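Local coordinates for protein rhamnosidase B (Bacillus sp., PDB 2OKX) that probably hydrolyses terminal alpha-L-rhamnose from its glycosidic substrates, as a glycoside hydrolase family 78 alpha-L-rhamnosidase, at residues 559-562 with 563-567. Numbering follows the deposited sequence.
Sequences LCME and DTFVD
With both CG atoms anti to their carbonyl carbons, beside the backbone N (chi1 -74° and -76°), M561 and F565, which face each other across a single beta bridge, lay their side chains side by side, pointing the same way. The methionine CG meets the ring at F565 CE2, 3.6 Å away, and the chain then bends at its third torsion, which brings M561 CE within 4.1 Å of F565 CE2. The sulfur approaches obliquely, M561 SD lying 5.3 Å from the F565 ring centroid, a Met-aromatic contact in which a pliant thioether follows a flat ring; N587 of helix 577-590 and C600 of helix 595-603 border the pair.

Two backbone hydrogen bonds close the turn: V566 N donates to C560 O at 2.9 Å, and E562 N donates to T564 O at 2.9 Å. F565 CA also makes a CA-H...O contact with C560 O. Beta-branched V566, whose CB points toward residues 559-562, packs CG2 3.5 Å from C560 CA, while its CG1 meets the carboxylate carbon of E562, whose extended side chain crosses the valine at about a right angle.

The E562 and D563 carboxylates are like charges, yet one water donates to both E562 OE2 (2.8 Å) and D563 OD2 (3.1 Å), and R65 forms salt bridges with both acids, which probably offsets their repulsion. An alanine in place of E562 would remove the carboxylate, and would probably deprive R65 of one of its two acidic partners here and leave V566 CG1 without that packing partner.

The arrangement is a tight turn closed by a single beta bridge, in the buried loop that leaves helix 544-559 at C560 and leads toward helix 577-590 in the six-hairpin glycosidase domain, the alpha-barrel domain of this family 78 enzyme.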
# COMPACT_ATOMS: atom_id res chain seq x y z
N LEU A 559 -3.57 10.23 3.67
CA LEU A 559 -2.57 9.19 3.85
C LEU A 559 -2.42 8.23 2.68
O LEU A 559 -1.42 7.52 2.56
CB LEU A 559 -2.86 8.39 5.13
CG LEU A 559 -2.88 9.15 6.45
CD1 LEU A 559 -3.02 8.13 7.57
CD2 LEU A 559 -1.60 9.97 6.63
N CYS A 560 -3.43 8.19 1.81
CA CYS A 560 -3.39 7.32 0.64
C CYS A 560 -3.00 8.10 -0.61
O CYS A 560 -3.27 7.67 -1.72
CB CYS A 560 -4.74 6.64 0.43
SG CYS A 560 -5.10 5.40 1.69
N MET A 561 -2.37 9.25 -0.40
CA MET A 561 -1.90 10.08 -1.50
C MET A 561 -0.39 10.27 -1.33
O MET A 561 0.05 11.08 -0.51
CB MET A 561 -2.61 11.44 -1.51
CG MET A 561 -4.05 11.38 -2.01
SD MET A 561 -4.96 12.95 -1.86
CE MET A 561 -4.31 13.87 -3.27
N GLU A 562 0.39 9.48 -2.07
CA GLU A 562 1.85 9.57 -2.04
C GLU A 562 2.22 10.17 -3.39
O GLU A 562 1.60 11.14 -3.81
CB GLU A 562 2.46 8.16 -1.90
CG GLU A 562 2.00 7.40 -0.65
CD GLU A 562 2.70 6.06 -0.48
OE1 GLU A 562 2.36 5.35 0.49
OE2 GLU A 562 3.59 5.73 -1.29
N ASP A 563 3.20 9.59 -4.07
CA ASP A 563 3.57 10.08 -5.40
C ASP A 563 2.45 9.66 -6.35
O ASP A 563 2.34 10.16 -7.48
CB ASP A 563 4.91 9.50 -5.83
CG ASP A 563 4.90 7.99 -5.85
OD1 ASP A 563 4.92 7.41 -6.96
OD2 ASP A 563 4.87 7.39 -4.75
N THR A 564 1.63 8.73 -5.88
CA THR A 564 0.47 8.23 -6.62
C THR A 564 -0.56 7.92 -5.55
O THR A 564 -0.24 7.90 -4.36
CB THR A 564 0.74 6.90 -7.36
OG1 THR A 564 1.04 5.88 -6.40
CG2 THR A 564 1.89 7.04 -8.34
N PHE A 565 -1.81 7.69 -5.95
CA PHE A 565 -2.81 7.29 -4.98
C PHE A 565 -2.36 5.88 -4.61
O PHE A 565 -1.72 5.21 -5.42
CB PHE A 565 -4.21 7.20 -5.61
CG PHE A 565 -4.85 8.54 -5.87
CD1 PHE A 565 -5.02 9.01 -7.17
CD2 PHE A 565 -5.29 9.32 -4.81
CE1 PHE A 565 -5.62 10.24 -7.41
CE2 PHE A 565 -5.91 10.56 -5.04
CZ PHE A 565 -6.07 11.01 -6.34
N VAL A 566 -2.67 5.43 -3.39
CA VAL A 566 -2.31 4.07 -3.00
C VAL A 566 -3.51 3.47 -2.28
O VAL A 566 -4.39 4.20 -1.81
CB VAL A 566 -1.07 4.02 -2.06
CG1 VAL A 566 0.16 4.49 -2.80
CG2 VAL A 566 -1.30 4.86 -0.82
N ASP A 567 -3.57 2.15 -2.23
CA ASP A 567 -4.67 1.47 -1.56
C ASP A 567 -4.63 1.76 -0.06
O ASP A 567 -5.66 2.06 0.55
CB ASP A 567 -4.61 -0.04 -1.83
CG ASP A 567 -3.29 -0.67 -1.38
OD1 ASP A 567 -2.24 0.00 -1.45
OD2 ASP A 567 -3.30 -1.86 -0.97
O HOH W 1 5.88 7.22 -1.82